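Local coordinates for protein serpin-ZX (Arabidopsis thaliana, PDB 3LE2) that inhibits metacaspase-9 through covalent binding after cleavage of its reactive center loop, and limits the RD21A protease activity that promotes programmed cell death, at residues A100-L106 / S124-Q130; F175-N180 / L225-Q229. All coordinates share one frame. Numbering follows the deposited sequence.

Contact 1 of 2, residues A100-L106 / S124-Q130; sequences AWIDKSL and SNQADFQ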
# COMPACT_ATOMS: atom_id res chain seq x y z
N ALA A 100 10.43 13.17 -8.60
CA ALA A 100 10.84 12.78 -9.94
C ALA A 100 12.21 13.37 -10.27
O ALA A 100 12.50 14.52 -9.96
CB ALA A 100 9.81 13.24 -10.96
N TRP A 101 13.05 12.57 -10.90
CA TRP A 101 14.36 13.02 -11.35
C TRP A 101 14.51 12.70 -12.82
O TRP A 101 14.14 11.63 -13.29
CB TRP A 101 15.48 12.31 -10.57
CG TRP A 101 15.77 12.87 -9.19
CD1 TRP A 101 16.84 13.67 -8.83
CD2 TRP A 101 15.00 12.68 -7.99
NE1 TRP A 101 16.76 13.98 -7.48
CE2 TRP A 101 15.65 13.38 -6.95
CE3 TRP A 101 13.82 11.98 -7.70
CZ2 TRP A 101 15.16 13.40 -5.65
CZ3 TRP A 101 13.34 12.00 -6.41
CH2 TRP A 101 14.00 12.71 -5.40
N ILE A 102 15.09 13.63 -13.55
CA ILE A 102 15.29 13.43 -14.98
C ILE A 102 16.75 13.68 -15.33
O ILE A 102 17.41 14.51 -14.69
CB ILE A 102 14.36 14.37 -15.78
CG1 ILE A 102 14.09 13.80 -17.16
CG2 ILE A 102 14.93 15.79 -15.83
CD1 ILE A 102 12.87 14.40 -17.80
N ASP A 103 17.29 12.97 -16.32
CA ASP A 103 18.66 13.27 -16.71
C ASP A 103 18.78 14.73 -17.10
O ASP A 103 17.94 15.25 -17.85
CB ASP A 103 19.15 12.40 -17.85
CG ASP A 103 20.64 12.59 -18.09
OD1 ASP A 103 21.39 12.44 -17.11
OD2 ASP A 103 21.04 12.94 -19.23
N LYS A 104 19.83 15.39 -16.61
CA LYS A 104 19.99 16.83 -16.77
C LYS A 104 20.14 17.27 -18.23
O LYS A 104 20.14 18.46 -18.53
CB LYS A 104 21.16 17.34 -15.94
CG LYS A 104 22.52 17.12 -16.57
CD LYS A 104 23.62 17.77 -15.74
CE LYS A 104 24.98 17.58 -16.40
NZ LYS A 104 26.07 18.18 -15.58
N SER A 105 20.28 16.31 -19.15
CA SER A 105 20.20 16.62 -20.57
C SER A 105 18.77 17.05 -20.92
O SER A 105 18.47 17.43 -22.05
CB SER A 105 20.62 15.41 -21.41
OG SER A 105 19.68 14.35 -21.33
N LEU A 106 17.88 16.97 -19.93
CA LEU A 106 16.50 17.37 -20.12
C LEU A 106 16.12 18.35 -19.03
O LEU A 106 16.90 18.65 -18.13
CB LEU A 106 15.59 16.15 -20.07
CG LEU A 106 15.94 15.05 -21.07
CD1 LEU A 106 15.36 13.70 -20.67
CD2 LEU A 106 15.48 15.44 -22.45
N SER A 124 10.68 17.81 -8.05
CA SER A 124 11.15 17.44 -9.38
C SER A 124 12.53 18.03 -9.54
O SER A 124 12.75 19.19 -9.21
CB SER A 124 10.21 17.95 -10.48
OG SER A 124 9.83 19.30 -10.26
N ASN A 125 13.46 17.22 -10.03
CA ASN A 125 14.85 17.62 -10.12
C ASN A 125 15.53 17.02 -11.33
O ASN A 125 15.07 16.04 -11.90
CB ASN A 125 15.59 17.18 -8.86
CG ASN A 125 15.20 18.00 -7.65
OD1 ASN A 125 15.70 19.11 -7.45
ND2 ASN A 125 14.32 17.46 -6.82
N GLN A 126 16.64 17.64 -11.72
CA GLN A 126 17.52 17.04 -12.71
C GLN A 126 18.67 16.35 -12.01
O GLN A 126 19.03 16.69 -10.89
CB GLN A 126 18.08 18.11 -13.64
CG GLN A 126 17.06 18.78 -14.51
CD GLN A 126 17.61 20.01 -15.15
OE1 GLN A 126 18.30 19.94 -16.17
NE2 GLN A 126 17.35 21.17 -14.54
N ALA A 127 19.26 15.37 -12.69
CA ALA A 127 20.37 14.64 -12.12
C ALA A 127 21.32 14.26 -13.24
O ALA A 127 20.94 14.22 -14.41
CB ALA A 127 19.87 13.41 -11.40
N ASP A 128 22.56 13.98 -12.88
CA ASP A 128 23.58 13.61 -13.84
C ASP A 128 23.66 12.10 -13.94
O ASP A 128 24.68 11.51 -13.59
CB ASP A 128 24.93 14.17 -13.39
CG ASP A 128 25.98 14.11 -14.48
OD1 ASP A 128 25.70 13.54 -15.56
OD2 ASP A 128 27.10 14.65 -14.25
N PHE A 129 22.58 11.46 -14.39
CA PHE A 129 22.61 10.00 -14.56
C PHE A 129 23.73 9.60 -15.51
O PHE A 129 24.40 8.58 -15.33
CB PHE A 129 21.27 9.46 -15.08
CG PHE A 129 20.12 9.57 -14.10
CD1 PHE A 129 19.07 10.44 -14.33
CD2 PHE A 129 20.09 8.78 -12.96
CE1 PHE A 129 18.00 10.54 -13.43
CE2 PHE A 129 19.04 8.86 -12.06
CZ PHE A 129 17.99 9.73 -12.29
N GLN A 130 23.94 10.41 -16.54
CA GLN A 130 24.89 10.09 -17.60
C GLN A 130 26.31 9.77 -17.09
O GLN A 130 26.93 8.81 -17.53
CB GLN A 130 24.93 11.23 -18.62
CG GLN A 130 25.45 10.82 -19.98
CD GLN A 130 24.61 11.38 -21.10
OE1 GLN A 130 23.56 12.00 -20.87
NE2 GLN A 130 25.05 11.15 -22.34
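Three backbone hydrogen bonds, 2.9 Å each, join the parallel strands: Asn125 N to Ala100 O, Ile102 N to Asn125 O and Ala127 N to Ile102 O; Lys104 N to Ala127 O (2.7 Å) continues the ladder one residue beyond. Past the strands, acidic side chains take over. Asp103, at the start of a type I turn, receives Ser105 OG on its OD2 (2.9 Å) and, weakly, Gln130 N on its OD1 (3.3 Å). Asp128 is the N-cap of helix 129-147, and its OD2 forms a long salt bridge with Lys104 NZ (3.9 Å). Asn125 CB lies over the Trp101 indole in a CH-pi contact. That broad indole lies under helix 129-147, touching Val140 and meeting Trp143 edge-to-face, while Phe129, starting that helix, turns its ring back to Trp101 CB (CZ at 4.0 Å) and Ile168. On the other face, Ile102 and Ser124 both touch Phe108, and small Ser124 fits beneath helix 110-119. This is a beta-alpha-beta crossover, with strand 123-127 the edge of serpin sheet A.

Contact 2 of 2, residues F175-N180 / L225-Q229; sequences FKGTWN and LPYLQ. With ACT (acetate ion), chain D.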
# COMPACT_ATOMS: atom_id res chain seq x y z
N PHE A 175 4.10 4.22 7.51
CA PHE A 175 2.91 4.26 8.35
C PHE A 175 3.22 3.51 9.63
O PHE A 175 3.83 2.44 9.61
CB PHE A 175 1.72 3.61 7.62
CG PHE A 175 0.49 3.36 8.48
CD1 PHE A 175 -0.58 4.24 8.45
CD2 PHE A 175 0.37 2.22 9.24
CE1 PHE A 175 -1.72 4.00 9.20
CE2 PHE A 175 -0.78 1.97 9.99
CZ PHE A 175 -1.82 2.86 9.97
N LYS A 176 2.83 4.10 10.75
CA LYS A 176 2.89 3.38 12.02
C LYS A 176 1.73 3.83 12.86
O LYS A 176 1.55 5.02 13.10
CB LYS A 176 4.21 3.63 12.75
CG LYS A 176 4.27 2.92 14.10
CD LYS A 176 5.68 2.91 14.66
CE LYS A 176 5.74 2.21 16.01
NZ LYS A 176 7.15 2.24 16.55
N GLY A 177 0.93 2.87 13.31
CA GLY A 177 -0.26 3.17 14.08
C GLY A 177 -0.34 2.35 15.35
O GLY A 177 0.18 1.24 15.42
N THR A 178 -0.99 2.92 16.35
CA THR A 178 -1.31 2.22 17.59
C THR A 178 -2.71 1.63 17.47
O THR A 178 -3.62 2.31 17.00
CB THR A 178 -1.30 3.20 18.77
OG1 THR A 178 0.03 3.69 18.99
CG2 THR A 178 -1.77 2.53 20.02
N TRP A 179 -2.88 0.37 17.88
CA TRP A 179 -4.19 -0.28 17.87
C TRP A 179 -5.16 0.42 18.81
O TRP A 179 -4.76 0.99 19.83
CB TRP A 179 -4.11 -1.75 18.30
CG TRP A 179 -3.22 -2.64 17.46
CD1 TRP A 179 -2.19 -3.42 17.89
CD2 TRP A 179 -3.31 -2.85 16.04
NE1 TRP A 179 -1.63 -4.10 16.84
CE2 TRP A 179 -2.30 -3.76 15.69
CE3 TRP A 179 -4.15 -2.35 15.03
CZ2 TRP A 179 -2.10 -4.19 14.38
CZ3 TRP A 179 -3.94 -2.78 13.73
CH2 TRP A 179 -2.93 -3.68 13.41
N ASN A 180 -6.44 0.39 18.45
CA ASN A 180 -7.52 0.82 19.33
C ASN A 180 -7.61 -0.07 20.59
O ASN A 180 -7.99 0.38 21.66
CB ASN A 180 -8.84 0.80 18.57
CG ASN A 180 -9.84 1.78 19.13
OD1 ASN A 180 -9.48 2.79 19.73
ND2 ASN A 180 -11.12 1.48 18.93
N LEU A 225 -8.69 -5.06 12.35
CA LEU A 225 -8.10 -4.44 13.55
C LEU A 225 -7.97 -2.93 13.38
O LEU A 225 -7.02 -2.47 12.75
CB LEU A 225 -6.71 -5.02 13.87
CG LEU A 225 -6.55 -6.48 14.29
CD1 LEU A 225 -5.10 -6.81 14.48
CD2 LEU A 225 -7.30 -6.79 15.57
N PRO A 226 -8.92 -2.17 13.94
CA PRO A 226 -8.92 -0.70 13.86
C PRO A 226 -7.73 -0.06 14.59
O PRO A 226 -7.32 -0.54 15.66
CB PRO A 226 -10.21 -0.29 14.59
CG PRO A 226 -10.93 -1.54 14.91
CD PRO A 226 -9.97 -2.68 14.85
N TYR A 227 -7.21 1.03 14.01
CA TYR A 227 -6.15 1.83 14.62
C TYR A 227 -6.75 2.96 15.44
O TYR A 227 -7.76 3.56 15.04
CB TYR A 227 -5.22 2.43 13.55
CG TYR A 227 -4.35 1.42 12.85
CD1 TYR A 227 -3.24 0.89 13.49
CD2 TYR A 227 -4.62 1.00 11.55
CE1 TYR A 227 -2.45 -0.05 12.88
CE2 TYR A 227 -3.82 0.07 10.91
CZ TYR A 227 -2.73 -0.45 11.59
OH TYR A 227 -1.91 -1.38 10.99
N LEU A 228 -6.12 3.24 16.58
CA LEU A 228 -6.43 4.40 17.40
C LEU A 228 -6.54 5.67 16.56
O LEU A 228 -5.72 5.93 15.68
CB LEU A 228 -5.33 4.60 18.46
CG LEU A 228 -5.55 5.81 19.36
CD1 LEU A 228 -6.81 5.62 20.24
CD2 LEU A 228 -4.30 6.09 20.19
N GLN A 229 -7.55 6.48 16.86
CA GLN A 229 -7.89 7.62 16.02
C GLN A 229 -7.47 8.95 16.63
O GLN A 229 -6.98 9.84 15.93
CB GLN A 229 -9.40 7.62 15.82
CG GLN A 229 -9.87 8.05 14.45
CD GLN A 229 -11.35 7.78 14.28
OE1 GLN A 229 -11.92 6.95 14.99
NE2 GLN A 229 -11.98 8.47 13.34
C ACT D . 1.17 6.54 16.18
O ACT D . 0.08 5.91 16.17
OXT ACT D . 2.22 5.85 16.10
CH3 ACT D . 1.20 8.05 16.26
O HOH W 1 -2.82 5.47 15.78
O HOH W 2 -9.78 5.33 18.17
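At the breach of the serpin fold, the top of sheet A, the chain leaving strand 167-176 runs across the end of strand 220-226 of sheet B, the two directions 92° apart. The main bump, the Tyr227 ring, fills a slot between two aromatic walls. On one face Phe175 presents its edge, T-shaped, with centroids 4.9 Å apart; on the opposite face the six-membered ring of Trp179 lies nearly parallel but slid aside, at 4.5 Å. Gly177 leaves the hollow open at the rim: a beta carbon there would come within 2.7 Å of Tyr227 CD1, too close. The indole of Trp179 is itself sandwiched, with Tyr227 on one side and, over the other, Leu225 CD1 4.1 Å from the six-membered ring centroid, so a branched aliphatic chain pads it. Trp179 NE1 is satisfied by Asn336 O. Two backbone hydrogen bonds fix the crossing around the single Trp179-Tyr227 bridge: Leu228 N to Thr178 O (2.7 Å) and Asn180 N to Pro226 O (3.1 Å). Proline is tolerated because the crossing uses its carbonyl, needing no N-H. Beyond, one water gives a hydrogen bond to Asn180 OD1 (3.0 Å) and accepts one from Gln229 N (2.8 Å).

How the contacts relate
Contact 1 closes before contact 2 opens, and helix 129-147 followed by strand 167-176 carries the chain from one to the other. Strands 93-103 and 167-176 are antiparallel neighbours in sheet A, so 100-106 lies beside the start of strand 167-176, whereas 175-180 begins at its far end and runs on beyond it. The contacts thus occupy opposite ends of the sheet, their centres about 39 Å and their nearest atoms about 18 Å apart. Contact 1 builds the sheet's edge; contact 2 ties its top to sheet B. In serpins the cleaved reactive center loop inserts between strands equivalent to 167-176 and 326-335, beginning at the breach, so contact 2 lies where insertion would start.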